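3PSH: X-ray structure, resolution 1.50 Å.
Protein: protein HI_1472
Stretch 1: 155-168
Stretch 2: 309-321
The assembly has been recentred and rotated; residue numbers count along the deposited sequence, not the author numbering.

Stretch 1 155-168: QQGDELVKAAFANR
Stretch 2 309-321: KMVNDYYQKFYRT

Helices that pack side by side tend to bury carbon at the centre and leave polar atoms to be satisfied at the margins or within each helix, and two segments of protein HI_1472 illustrate the principle. Both segments are helical from their first residue, each continuing a helix that begins earlier in the chain. They run nearly antiparallel, at 159°, with axes 11.4 Å apart at closest approach, and together bury 434 Å². The register pairs Leu 160 with Phe 318 (CA to CA 7.7 Å), Ala 163 with Tyr 314 (CA to CA 7.9 Å), and, more loosely, Asn 167 with Met 310 (CA to CA 10.0 Å).

The central knob is Phe 318, chi1 m and chi2 -61°, whose side chain sits among Gln 156, Glu 159, Leu 160 and Ala 163. Leu 160, rotamer t,p, places CD1 over one ring face, 3.7 Å from the Phe 318 centroid and 11° off the normal, a CH-pi contact. The same Leu 160 CD1 lies 3.4 Å from Tyr 314 OH. Ala 163 CB touches both rings, 3.7 Å from Phe 318 CE2 and 4.1 Å from Tyr 314 CE1. Phe 318 CZ also comes within 3.6 Å of Glu 159 O, yet that carbonyl is not left unpaired, because it accepts from Ala 163 N at 2.8 Å.

Polar pairing across the interface amounts to one salt bridge. Lys 317, chi1 t and chi2 p with the remainder extended, donates through NZ to Glu 159 OE1 at 3.2 Å, a weak hydrogen bond. Glu 159 (m,t, chi3 -13°) turns its other oxygen to its own helix, where OE2 accepts weakly from Gln 155 NE2 at 3.5 Å. Tyr 314 (chi1 t, chi2 105°) inserts its ring, but its hydroxyl finds its hydrogen-bond partner elsewhere in the structure, so the hydroxyl is satisfied although Leu 160 CD1 packs against it.

At the far end, Met 310 (m,t,t) reaches Asn 167 (chi1 m), with CE 3.8 Å from OD1; Asn 167 ND2 is hydrogen-bonded elsewhere.

Backbone donors follow the same economy. Leu 160 N to Gln 156 O is 2.8 Å, and Phe 318 N to Tyr 314 O is 2.9 Å. A wider pi-type turn spans 315-319, and Arg 320 then leaves helical geometry with phi/psi 57/30. Its NH1 lies 3.0 Å from Phe 318 O, but the angle is too poor for a hydrogen bond; NH1 and NH2 are instead satisfied elsewhere.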

# COMPACT_ATOMS: atom_id res chain seq x y z
N GLN A 155 5.19 -1.89 -20.96
CA GLN A 155 6.44 -2.63 -20.69
C GLN A 155 6.95 -2.36 -19.26
O GLN A 155 7.27 -3.32 -18.56
CB GLN A 155 7.46 -2.23 -21.76
CG GLN A 155 8.89 -2.75 -21.56
CD GLN A 155 9.88 -2.13 -22.58
OE1 GLN A 155 9.50 -1.89 -23.73
NE2 GLN A 155 11.14 -1.90 -22.17
N GLN A 156 6.93 -1.07 -18.80
CA GLN A 156 7.42 -0.82 -17.46
C GLN A 156 6.47 -1.48 -16.42
O GLN A 156 6.88 -2.01 -15.37
CB GLN A 156 7.69 0.65 -17.16
CG GLN A 156 8.44 0.82 -15.79
CD GLN A 156 9.46 1.93 -15.74
OE1 GLN A 156 9.57 2.70 -14.74
NE2 GLN A 156 10.29 2.00 -16.78
N GLY A 157 5.16 -1.49 -16.72
CA GLY A 157 4.16 -2.17 -15.90
C GLY A 157 4.50 -3.66 -15.75
O GLY A 157 4.50 -4.22 -14.66
N ASP A 158 4.84 -4.29 -16.85
CA ASP A 158 5.15 -5.71 -16.82
C ASP A 158 6.42 -5.95 -16.00
O ASP A 158 6.45 -6.93 -15.30
CB ASP A 158 5.28 -6.28 -18.22
CG ASP A 158 3.93 -6.32 -18.94
OD1 ASP A 158 2.89 -6.35 -18.30
OD2 ASP A 158 3.93 -6.38 -20.21
N GLU A 159 7.41 -5.05 -16.10
CA GLU A 159 8.64 -5.19 -15.35
C GLU A 159 8.38 -4.98 -13.84
O GLU A 159 9.06 -5.61 -12.95
CB GLU A 159 9.62 -4.09 -15.83
CG GLU A 159 10.04 -4.38 -17.27
CD GLU A 159 10.70 -3.23 -18.00
OE1 GLU A 159 10.65 -2.05 -17.50
OE2 GLU A 159 11.19 -3.54 -19.13
N LEU A 160 7.45 -4.07 -13.56
CA LEU A 160 7.08 -3.74 -12.16
C LEU A 160 6.35 -4.92 -11.50
O LEU A 160 6.69 -5.35 -10.32
CB LEU A 160 6.16 -2.49 -12.16
CG LEU A 160 5.91 -2.04 -10.68
CD1 LEU A 160 7.11 -1.60 -9.87
CD2 LEU A 160 5.02 -0.76 -10.83
N VAL A 161 5.46 -5.58 -12.25
CA VAL A 161 4.80 -6.78 -11.76
C VAL A 161 5.84 -7.90 -11.50
O VAL A 161 5.81 -8.55 -10.44
CB VAL A 161 3.72 -7.28 -12.76
CG1 VAL A 161 3.21 -8.72 -12.37
CG2 VAL A 161 2.51 -6.23 -12.81
N LYS A 162 6.71 -8.11 -12.45
CA LYS A 162 7.74 -9.18 -12.32
C LYS A 162 8.65 -8.85 -11.08
O LYS A 162 8.89 -9.76 -10.24
CB LYS A 162 8.57 -9.39 -13.67
CG LYS A 162 9.48 -10.65 -13.55
CD LYS A 162 10.68 -10.78 -14.51
CE LYS A 162 11.74 -11.77 -13.87
NZ LYS A 162 12.25 -11.39 -12.44
N ALA A 163 9.09 -7.58 -10.94
CA ALA A 163 9.88 -7.20 -9.76
C ALA A 163 9.09 -7.43 -8.46
O ALA A 163 9.68 -7.93 -7.44
CB ALA A 163 10.37 -5.81 -9.83
N ALA A 164 7.78 -7.10 -8.43
CA ALA A 164 7.03 -7.21 -7.17
C ALA A 164 7.11 -8.61 -6.55
O ALA A 164 7.09 -8.80 -5.30
CB ALA A 164 5.50 -6.84 -7.42
N PHE A 165 7.05 -9.58 -7.46
CA PHE A 165 6.92 -11.00 -7.06
C PHE A 165 8.23 -11.85 -7.08
O PHE A 165 8.20 -13.09 -6.80
CB PHE A 165 5.82 -11.71 -7.88
CG PHE A 165 4.41 -11.23 -7.61
CD1 PHE A 165 3.67 -11.65 -6.44
CD2 PHE A 165 3.88 -10.20 -8.41
CE1 PHE A 165 2.40 -11.12 -6.21
CE2 PHE A 165 2.62 -9.63 -8.11
CZ PHE A 165 1.91 -10.13 -7.03
N ALA A 166 9.33 -11.19 -7.43
CA ALA A 166 10.57 -11.85 -7.74
C ALA A 166 11.15 -12.57 -6.51
O ALA A 166 12.02 -13.45 -6.68
CB ALA A 166 11.54 -10.81 -8.22
N ASN A 167 10.78 -12.14 -5.29
CA ASN A 167 11.39 -12.71 -4.06
C ASN A 167 10.48 -13.65 -3.31
O ASN A 167 10.82 -14.10 -2.22
CB ASN A 167 11.97 -11.61 -3.14
CG ASN A 167 13.06 -10.85 -3.84
OD1 ASN A 167 13.94 -11.43 -4.50
ND2 ASN A 167 13.04 -9.54 -3.73
N ARG A 168 9.28 -13.83 -3.81
CA ARG A 168 8.29 -14.61 -3.06
C ARG A 168 8.77 -16.09 -2.93
O ARG A 168 8.62 -16.68 -1.85
CB ARG A 168 6.95 -14.58 -3.84
CG ARG A 168 6.19 -13.33 -3.44
CD ARG A 168 5.41 -13.60 -2.15
NE ARG A 168 4.72 -12.46 -1.46
CZ ARG A 168 3.43 -12.14 -1.72
NH1 ARG A 168 2.75 -12.83 -2.66
NH2 ARG A 168 2.82 -11.23 -1.03
N LYS A 309 21.51 -4.10 -1.81
CA LYS A 309 21.67 -4.10 -3.30
C LYS A 309 20.31 -4.29 -3.95
O LYS A 309 20.01 -3.73 -5.03
CB LYS A 309 22.68 -5.19 -3.75
CG LYS A 309 22.85 -5.48 -5.23
CD LYS A 309 24.14 -6.35 -5.48
CE LYS A 309 24.38 -6.62 -7.00
NZ LYS A 309 23.11 -7.01 -7.72
N MET A 310 19.50 -5.15 -3.31
CA MET A 310 18.21 -5.44 -3.88
C MET A 310 17.49 -4.08 -3.90
O MET A 310 16.81 -3.72 -4.90
CB MET A 310 17.44 -6.47 -3.06
CG MET A 310 17.79 -7.88 -3.44
SD MET A 310 16.75 -8.90 -2.29
CE MET A 310 17.28 -10.55 -2.89
N VAL A 311 17.59 -3.34 -2.79
CA VAL A 311 16.84 -2.06 -2.66
C VAL A 311 17.35 -0.99 -3.62
O VAL A 311 16.55 -0.27 -4.30
CB VAL A 311 16.91 -1.55 -1.20
CG1 VAL A 311 16.34 -0.08 -1.12
CG2 VAL A 311 16.20 -2.45 -0.20
N ASN A 312 18.67 -0.93 -3.71
CA ASN A 312 19.29 0.01 -4.66
C ASN A 312 18.88 -0.24 -6.12
O ASN A 312 18.46 0.73 -6.82
CB ASN A 312 20.80 -0.01 -4.62
CG ASN A 312 21.39 1.07 -5.54
OD1 ASN A 312 21.14 2.28 -5.31
ND2 ASN A 312 22.11 0.67 -6.61
N ASP A 313 18.95 -1.51 -6.57
CA ASP A 313 18.64 -1.87 -7.95
C ASP A 313 17.14 -1.47 -8.27
O ASP A 313 16.81 -0.95 -9.34
CB ASP A 313 18.80 -3.39 -8.18
CG ASP A 313 20.27 -3.84 -8.17
OD1 ASP A 313 21.12 -2.94 -8.33
OD2 ASP A 313 20.47 -5.07 -7.91
N TYR A 314 16.28 -1.74 -7.28
CA TYR A 314 14.86 -1.48 -7.38
C TYR A 314 14.61 0.05 -7.44
O TYR A 314 13.81 0.52 -8.32
CB TYR A 314 14.10 -2.10 -6.17
CG TYR A 314 12.52 -2.03 -6.28
CD1 TYR A 314 11.81 -3.14 -6.58
CD2 TYR A 314 11.88 -0.81 -6.18
CE1 TYR A 314 10.35 -3.08 -6.73
CE2 TYR A 314 10.51 -0.70 -6.23
CZ TYR A 314 9.71 -1.85 -6.56
OH TYR A 314 8.32 -1.78 -6.73
N TYR A 315 15.23 0.79 -6.54
CA TYR A 315 15.04 2.25 -6.48
C TYR A 315 15.60 2.86 -7.77
O TYR A 315 14.93 3.71 -8.34
CB TYR A 315 15.62 2.90 -5.24
CG TYR A 315 14.64 2.98 -4.11
CD1 TYR A 315 14.07 1.83 -3.52
CD2 TYR A 315 14.22 4.23 -3.60
CE1 TYR A 315 13.12 1.99 -2.42
CE2 TYR A 315 13.36 4.39 -2.49
CZ TYR A 315 12.77 3.21 -1.91
OH TYR A 315 11.86 3.44 -0.89
N GLN A 316 16.72 2.37 -8.28
CA GLN A 316 17.30 3.06 -9.46
C GLN A 316 16.38 2.80 -10.66
O GLN A 316 16.17 3.74 -11.49
CB GLN A 316 18.72 2.52 -9.72
CG GLN A 316 19.70 2.90 -8.58
CD GLN A 316 20.15 4.35 -8.61
OE1 GLN A 316 19.85 5.09 -9.54
NE2 GLN A 316 20.81 4.79 -7.52
N LYS A 317 15.76 1.59 -10.70
CA LYS A 317 14.86 1.21 -11.81
C LYS A 317 13.50 1.92 -11.80
O LYS A 317 13.13 2.61 -12.80
CB LYS A 317 14.69 -0.31 -11.93
CG LYS A 317 13.59 -0.70 -12.87
CD LYS A 317 14.07 -0.76 -14.33
CE LYS A 317 12.89 -1.09 -15.25
NZ LYS A 317 13.44 -0.76 -16.70
N PHE A 318 12.85 1.96 -10.60
CA PHE A 318 11.43 2.39 -10.54
C PHE A 318 11.30 3.78 -9.98
O PHE A 318 10.27 4.45 -10.28
CB PHE A 318 10.64 1.32 -9.71
CG PHE A 318 10.57 -0.01 -10.48
CD1 PHE A 318 9.96 -0.07 -11.72
CD2 PHE A 318 11.20 -1.17 -10.00
CE1 PHE A 318 9.95 -1.23 -12.48
CE2 PHE A 318 11.18 -2.36 -10.75
CZ PHE A 318 10.53 -2.43 -11.98
N TYR A 319 12.23 4.20 -9.12
CA TYR A 319 12.14 5.59 -8.63
C TYR A 319 13.18 6.51 -9.23
O TYR A 319 13.16 7.66 -8.91
CB TYR A 319 12.26 5.66 -7.09
CG TYR A 319 11.08 5.05 -6.33
CD1 TYR A 319 9.79 5.65 -6.39
CD2 TYR A 319 11.26 3.89 -5.54
CE1 TYR A 319 8.70 5.14 -5.65
CE2 TYR A 319 10.16 3.40 -4.73
CZ TYR A 319 8.90 3.98 -4.87
OH TYR A 319 7.87 3.54 -4.08
N ARG A 320 14.05 5.98 -10.08
CA ARG A 320 15.10 6.73 -10.84
C ARG A 320 16.03 7.53 -9.86
O ARG A 320 16.60 8.64 -10.16
CB ARG A 320 14.39 7.65 -11.89
CG ARG A 320 13.44 6.95 -12.79
CD ARG A 320 12.51 7.99 -13.51
NE ARG A 320 11.51 8.44 -12.51
CZ ARG A 320 10.41 7.76 -12.11
NH1 ARG A 320 10.16 6.51 -12.47
NH2 ARG A 320 9.62 8.32 -11.20
N THR A 321 16.18 6.97 -8.67
CA THR A 321 17.08 7.54 -7.68
C THR A 321 17.56 6.44 -6.71
O THR A 321 17.10 5.30 -6.81
CB THR A 321 16.45 8.73 -6.89
OG1 THR A 321 17.53 9.39 -6.20
CG2 THR A 321 15.36 8.32 -5.92